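Local coordinates for globin III, extracellular (Lumbricus terrestris, PDB 1X9F), which probably carries oxygen in earthworm blood, binding it at a haem iron as one globin subunit of the giant extracellular haemoglobin, erythrocruorin, at residues 91-103 with 139-151. Sequence-based numbering, arbitrary orientation.
With HEM (protoporphyrin IX containing Fe), chain R; PO4 (phosphate ion), chain Q.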
loop_
_atom_site.group_PDB
_atom_site.type_symbol
_atom_site.label_atom_id
_atom_site.label_comp_id
_atom_site.label_asym_id
_atom_site.label_seq_id
_atom_site.Cartn_x
_atom_site.Cartn_y
_atom_site.Cartn_z
ATOM N N LEU C 91 28.541 -20.646 -22.727
ATOM C CA LEU C 91 28.719 -19.287 -23.238
ATOM C C LEU C 91 30.021 -19.142 -24.025
ATOM O O LEU C 91 30.031 -18.550 -25.106
ATOM C CB LEU C 91 28.668 -18.256 -22.102
ATOM C CG LEU C 91 28.922 -16.786 -22.472
ATOM C CD1 LEU C 91 27.818 -16.238 -23.354
ATOM C CD2 LEU C 91 29.086 -15.921 -21.232
ATOM N N ASP C 92 31.106 -19.692 -23.487
ATOM C CA ASP C 92 32.404 -19.582 -24.143
ATOM C C ASP C 92 32.459 -20.245 -25.506
ATOM O O ASP C 92 33.024 -19.691 -26.452
ATOM C CB ASP C 92 33.532 -20.078 -23.249
ATOM C CG ASP C 92 34.359 -18.941 -22.715
ATOM O OD1 ASP C 92 33.886 -18.232 -21.800
ATOM O OD2 ASP C 92 35.497 -18.657 -23.166
ATOM N N ALA C 93 31.852 -21.423 -25.593
ATOM C CA ALA C 93 31.727 -22.135 -26.849
ATOM C C ALA C 93 30.959 -21.279 -27.850
ATOM O O ALA C 93 31.342 -21.190 -29.016
ATOM C CB ALA C 93 31.023 -23.463 -26.631
ATOM N N ALA C 94 29.884 -20.647 -27.380
ATOM C CA ALA C 94 29.030 -19.823 -28.227
ATOM C C ALA C 94 29.740 -18.556 -28.696
ATOM O O ALA C 94 29.670 -18.198 -29.875
ATOM C CB ALA C 94 27.735 -19.478 -27.504
ATOM N N LEU C 95 30.429 -17.888 -27.773
ATOM C CA LEU C 95 31.131 -16.650 -28.100
ATOM C C LEU C 95 32.336 -16.924 -28.989
ATOM O O LEU C 95 32.678 -16.108 -29.844
ATOM C CB LEU C 95 31.534 -15.885 -26.835
ATOM C CG LEU C 95 30.377 -15.406 -25.945
ATOM C CD1 LEU C 95 30.915 -14.628 -24.740
ATOM C CD2 LEU C 95 29.365 -14.553 -26.710
ATOM N N ASP C 96 32.963 -18.080 -28.792
ATOM C CA ASP C 96 34.080 -18.497 -29.630
ATOM C C ASP C 96 33.622 -18.755 -31.069
ATOM O O ASP C 96 34.275 -18.313 -32.016
ATOM C CB ASP C 96 34.755 -19.734 -29.039
ATOM C CG ASP C 96 36.089 -20.030 -29.680
ATOM O OD1 ASP C 96 37.010 -19.187 -29.584
ATOM O OD2 ASP C 96 36.310 -21.091 -30.302
ATOM N N HIS C 97 32.505 -19.463 -31.221
ATOM C CA HIS C 97 31.866 -19.646 -32.523
ATOM C C HIS C 97 31.576 -18.303 -33.207
ATOM O O HIS C 97 31.936 -18.110 -34.370
ATOM C CB HIS C 97 30.586 -20.463 -32.357
ATOM C CG HIS C 97 29.936 -20.850 -33.650
ATOM N ND1 HIS C 97 30.344 -21.934 -34.396
ATOM C CD2 HIS C 97 28.894 -20.303 -34.319
ATOM C CE1 HIS C 97 29.583 -22.038 -35.472
ATOM N NE2 HIS C 97 28.693 -21.061 -35.447
ATOM N N LEU C 98 30.933 -17.382 -32.487
ATOM C CA LEU C 98 30.740 -16.028 -33.001
ATOM C C LEU C 98 32.076 -15.374 -33.357
ATOM O O LEU C 98 32.192 -14.708 -34.389
ATOM C CB LEU C 98 29.957 -15.161 -32.003
ATOM C CG LEU C 98 28.469 -15.488 -31.816
ATOM C CD1 LEU C 98 27.928 -14.907 -30.510
ATOM C CD2 LEU C 98 27.639 -15.005 -32.999
ATOM N N ALA C 99 33.080 -15.571 -32.502
ATOM C CA ALA C 99 34.417 -15.045 -32.751
ATOM C C ALA C 99 34.926 -15.467 -34.126
ATOM O O ALA C 99 35.352 -14.613 -34.905
ATOM C CB ALA C 99 35.386 -15.466 -31.657
ATOM N N HIS C 100 34.865 -16.766 -34.428
ATOM C CA HIS C 100 35.263 -17.275 -35.744
ATOM C C HIS C 100 34.480 -16.622 -36.869
ATOM O O HIS C 100 35.065 -16.188 -37.865
ATOM C CB HIS C 100 35.129 -18.799 -35.817
ATOM C CG HIS C 100 36.078 -19.521 -34.915
ATOM N ND1 HIS C 100 37.440 -19.524 -35.123
ATOM C CD2 HIS C 100 35.866 -20.238 -33.787
ATOM C CE1 HIS C 100 38.025 -20.226 -34.170
ATOM N NE2 HIS C 100 37.095 -20.661 -33.341
ATOM N N GLN C 101 33.160 -16.545 -36.704
ATOM C CA GLN C 101 32.301 -15.975 -37.736
ATOM C C GLN C 101 32.680 -14.534 -38.113
ATOM O O GLN C 101 32.552 -14.161 -39.281
ATOM C CB GLN C 101 30.819 -16.061 -37.342
ATOM C CG GLN C 101 30.268 -17.496 -37.287
ATOM C CD GLN C 101 28.781 -17.542 -36.961
ATOM O OE1 GLN C 101 28.317 -16.862 -36.042
ATOM N NE2 GLN C 101 28.034 -18.350 -37.708
ATOM N N HIS C 102 33.140 -13.730 -37.147
ATOM C CA HIS C 102 33.551 -12.352 -37.471
ATOM C C HIS C 102 34.981 -12.302 -37.986
ATOM O O HIS C 102 35.326 -11.443 -38.797
ATOM C CB HIS C 102 33.348 -11.395 -36.280
ATOM C CG HIS C 102 31.907 -11.132 -35.970
ATOM N ND1 HIS C 102 31.108 -12.060 -35.339
ATOM C CD2 HIS C 102 31.112 -10.067 -36.232
ATOM C CE1 HIS C 102 29.885 -11.575 -35.216
ATOM N NE2 HIS C 102 29.863 -10.366 -35.746
ATOM N N GLU C 103 35.798 -13.236 -37.515
ATOM C CA GLU C 103 37.184 -13.372 -37.933
ATOM C C GLU C 103 37.280 -13.508 -39.459
ATOM O O GLU C 103 38.113 -12.850 -40.093
ATOM C CB GLU C 103 37.788 -14.576 -37.198
ATOM C CG GLU C 103 39.118 -15.117 -37.694
ATOM C CD GLU C 103 39.356 -16.547 -37.223
ATOM O OE1 GLU C 103 38.658 -17.462 -37.719
ATOM O OE2 GLU C 103 40.242 -16.761 -36.366
ATOM N N CYS C 139 28.928 -7.174 -18.153
ATOM C CA CYS C 139 28.503 -8.328 -18.937
ATOM C C CYS C 139 28.685 -8.091 -20.442
ATOM O O CYS C 139 29.234 -8.944 -21.142
ATOM C CB CYS C 139 27.071 -8.736 -18.575
ATOM S SG CYS C 139 26.970 -9.423 -16.897
ATOM N N LEU C 140 28.256 -6.929 -20.931
ATOM C CA LEU C 140 28.462 -6.587 -22.340
ATOM C C LEU C 140 29.933 -6.615 -22.725
ATOM O O LEU C 140 30.284 -7.102 -23.799
ATOM C CB LEU C 140 27.852 -5.225 -22.687
ATOM C CG LEU C 140 26.326 -5.215 -22.781
ATOM C CD1 LEU C 140 25.807 -3.800 -22.998
ATOM C CD2 LEU C 140 25.825 -6.166 -23.874
ATOM N N LYS C 141 30.789 -6.104 -21.841
ATOM C CA LYS C 141 32.220 -6.068 -22.112
ATOM C C LYS C 141 32.811 -7.460 -22.312
ATOM O O LYS C 141 33.550 -7.685 -23.275
ATOM C CB LYS C 141 32.989 -5.332 -21.017
ATOM C CG LYS C 141 34.435 -5.065 -21.414
ATOM C CD LYS C 141 35.293 -4.746 -20.214
ATOM C CE LYS C 141 36.724 -4.454 -20.641
ATOM N NZ LYS C 141 37.609 -4.216 -19.470
ATOM N N GLY C 142 32.493 -8.383 -21.407
ATOM C CA GLY C 142 32.969 -9.758 -21.519
ATOM C C GLY C 142 32.565 -10.394 -22.839
ATOM O O GLY C 142 33.369 -11.079 -23.479
ATOM N N ILE C 143 31.320 -10.153 -23.249
ATOM C CA ILE C 143 30.768 -10.748 -24.472
ATOM C C ILE C 143 31.426 -10.175 -25.733
ATOM O O ILE C 143 31.946 -10.920 -26.573
ATOM C CB ILE C 143 29.221 -10.558 -24.515
ATOM C CG1 ILE C 143 28.555 -11.375 -23.397
ATOM C CG2 ILE C 143 28.661 -10.949 -25.892
ATOM C CD1 ILE C 143 27.097 -11.016 -23.142
ATOM N N LEU C 144 31.377 -8.843 -25.848
ATOM C CA LEU C 144 32.011 -8.091 -26.936
ATOM C C LEU C 144 33.497 -8.366 -27.091
ATOM O O LEU C 144 33.996 -8.447 -28.212
ATOM C CB LEU C 144 31.801 -6.588 -26.728
ATOM C CG LEU C 144 30.335 -6.145 -26.832
ATOM C CD1 LEU C 144 30.199 -4.717 -26.344
ATOM C CD2 LEU C 144 29.815 -6.276 -28.265
ATOM N N THR C 145 34.201 -8.500 -25.971
ATOM C CA THR C 145 35.620 -8.833 -26.003
ATOM C C THR C 145 35.856 -10.233 -26.566
ATOM O O THR C 145 36.785 -10.435 -27.346
ATOM C CB THR C 145 36.242 -8.705 -24.600
ATOM O OG1 THR C 145 36.165 -7.340 -24.166
ATOM C CG2 THR C 145 37.752 -8.967 -24.640
ATOM N N LYS C 146 35.015 -11.192 -26.181
ATOM C CA LYS C 146 35.181 -12.572 -26.636
ATOM C C LYS C 146 34.900 -12.722 -28.137
ATOM O O LYS C 146 35.654 -13.393 -28.843
ATOM C CB LYS C 146 34.297 -13.513 -25.815
ATOM C CG LYS C 146 35.035 -14.666 -25.128
ATOM C CD LYS C 146 35.741 -14.230 -23.821
ATOM C CE LYS C 146 34.760 -14.058 -22.641
ATOM N NZ LYS C 146 34.300 -15.338 -22.028
ATOM N N ILE C 147 33.826 -12.097 -28.620
ATOM C CA ILE C 147 33.499 -12.129 -30.048
ATOM C C ILE C 147 34.582 -11.445 -30.888
ATOM O O ILE C 147 34.875 -11.883 -32.001
ATOM C CB ILE C 147 32.115 -11.492 -30.313
ATOM C CG1 ILE C 147 31.036 -12.233 -29.517
ATOM C CG2 ILE C 147 31.768 -11.535 -31.800
ATOM C CD1 ILE C 147 29.704 -11.502 -29.422
ATOM N N SER C 148 35.191 -10.390 -30.348
ATOM C CA SER C 148 36.149 -9.584 -31.117
ATOM C C SER C 148 37.633 -9.935 -30.910
ATOM O O SER C 148 38.507 -9.299 -31.501
ATOM C CB SER C 148 35.918 -8.093 -30.854
ATOM O OG SER C 148 36.202 -7.762 -29.501
ATOM N N SER C 149 37.904 -10.951 -30.085
ATOM C CA SER C 149 39.278 -11.388 -29.759
ATOM C C SER C 149 40.094 -11.904 -30.955
ATOM O O SER C 149 41.322 -11.766 -30.985
ATOM C CB SER C 149 39.248 -12.461 -28.662
ATOM O OG SER C 149 38.551 -13.619 -29.091
ATOM N N ARG C 150 39.401 -12.499 -31.925
ATOM C CA ARG C 150 40.022 -13.086 -33.115
ATOM C C ARG C 150 40.180 -12.101 -34.258
ATOM O O ARG C 150 40.418 -12.498 -35.405
ATOM C CB ARG C 150 39.195 -14.265 -33.610
ATOM C CG ARG C 150 39.502 -15.526 -32.886
ATOM C CD ARG C 150 38.618 -16.673 -33.280
ATOM N NE ARG C 150 38.866 -17.803 -32.395
ATOM C CZ ARG C 150 39.882 -18.655 -32.525
ATOM N NH1 ARG C 150 40.759 -18.531 -33.521
ATOM N NH2 ARG C 150 40.013 -19.650 -31.657
ATOM N N LEU C 151 40.037 -10.818 -33.950
ATOM C CA LEU C 151 40.153 -9.784 -34.962
ATOM C C LEU C 151 41.547 -9.182 -34.917
ATOM O O LEU C 151 42.271 -9.202 -35.911
ATOM C CB LEU C 151 39.086 -8.705 -34.758
ATOM C CG LEU C 151 37.620 -9.138 -34.830
ATOM C CD1 LEU C 151 36.713 -7.965 -34.473
ATOM C CD2 LEU C 151 37.262 -9.689 -36.207
HETATM C CHA HEM R . 27.342 -11.493 -38.893
HETATM C CHB HEM R . 26.383 -11.679 -34.087
HETATM C CHC HEM R . 28.558 -7.364 -33.415
HETATM C CHD HEM R . 29.828 -7.357 -38.160
HETATM C C1A HEM R . 26.806 -11.926 -37.587
HETATM C C2A HEM R . 26.035 -13.081 -37.470
HETATM C C3A HEM R . 25.720 -13.179 -36.042
HETATM C C4A HEM R . 26.404 -11.985 -35.517
HETATM C CMA HEM R . 24.916 -14.216 -35.300
HETATM C CAA HEM R . 25.605 -14.023 -38.563
HETATM C CBA HEM R . 26.509 -15.242 -38.574
HETATM C CGA HEM R . 26.003 -16.163 -39.652
HETATM O O1A HEM R . 25.039 -16.913 -39.392
HETATM O O2A HEM R . 26.569 -16.136 -40.765
HETATM C C1B HEM R . 26.912 -10.471 -33.462
HETATM C C2B HEM R . 26.703 -10.225 -32.110
HETATM C C3B HEM R . 27.298 -9.014 -31.986
HETATM C C4B HEM R . 27.838 -8.622 -33.192
HETATM C CMB HEM R . 25.996 -11.054 -31.061
HETATM C CAB HEM R . 27.401 -8.369 -30.820
HETATM C CBB HEM R . 27.256 -7.965 -29.525
HETATM C C1C HEM R . 29.110 -6.964 -34.721
HETATM C C2C HEM R . 29.784 -5.765 -34.888
HETATM C C3C HEM R . 30.137 -5.804 -36.211
HETATM C C4C HEM R . 29.636 -6.965 -36.754
HETATM C CMC HEM R . 30.094 -4.702 -33.865
HETATM C CAC HEM R . 30.851 -4.728 -36.941
HETATM C CBC HEM R . 32.157 -4.735 -37.439
HETATM C C1D HEM R . 29.247 -8.534 -38.825
HETATM C C2D HEM R . 29.379 -8.731 -40.197
HETATM C C3D HEM R . 28.694 -9.899 -40.454
HETATM C C4D HEM R . 28.176 -10.298 -39.124
HETATM C CMD HEM R . 30.129 -7.857 -41.177
HETATM C CAD HEM R . 28.505 -10.596 -41.774
HETATM C CBD HEM R . 27.286 -9.976 -42.444
HETATM C CGD HEM R . 27.037 -10.768 -43.695
HETATM O O1D HEM R . 27.587 -10.409 -44.758
HETATM O O2D HEM R . 26.292 -11.761 -43.603
HETATM N NA HEM R . 27.074 -11.251 -36.433
HETATM N NB HEM R . 27.591 -9.528 -34.174
HETATM N NC HEM R . 29.010 -7.733 -35.844
HETATM N ND HEM R . 28.522 -9.448 -38.130
HETATM FE FE HEM R . 28.081 -9.511 -36.147
HETATM P P PO4 Q . 33.491 -22.989 -33.674
HETATM O O1 PO4 Q . 34.732 -23.852 -33.827
HETATM O O2 PO4 Q . 32.244 -23.815 -33.930
HETATM O O3 PO4 Q . 33.539 -21.854 -34.678
HETATM O O4 PO4 Q . 33.469 -22.441 -32.261
#
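Ile147 drives its side chain into helix 88-103 as a knob among Leu95, Leu98, Ala99 and His102. Its CG1 lies 4.0 Å from Leu98 CB, the two side chains running alongside each other, whereas its CG2, anti to the backbone N, turns to the proximal histidine and comes within 3.6 Å of His102 ND1. Backbones come close here: Ala99 CA makes a CA-H...O contact of 3.3 Å with Ile147 O, consistent with the small alanine side chain. Leu95 carries the packing on, its CD2 meeting Ile143 CG2, the two side chains crossing at about a right angle.

These are the F and H helices of the globin fold, crossing at -47° behind the haem. His102 NE2 binds the iron at 2.0 Å, and its ND1 donates to Leu98 O, straight at the hydrogen (174°) and in the ring plane though above the carbonyl plane; this bond, with Ile147 CG2 beside the ring, probably restrains its rotation.

Toward solvent the contact becomes ionic and looser. Lys146 lays CB and CG against Leu95, and three successive bends carry NZ into a salt bridge of 2.9 Å with Asp92 OD1. Arg150, poorly ordered, extends between Asp96, a long salt bridge, and Glu103, whose OE2 takes a weak bond from NH1 at 3.4 Å. Its CD sits over a face of the His100 ring, whose NE2 bonds weakly to Asp96 OD2. An alanine at His100 would remove both contacts and probably leave Asp96 and the arginine freer to turn. Farther out, His97 ND1 hydrogen-bonds a phosphate, probably from the crystallisation liquor, also bound by Arg50 of the neighbouring Globin II chain.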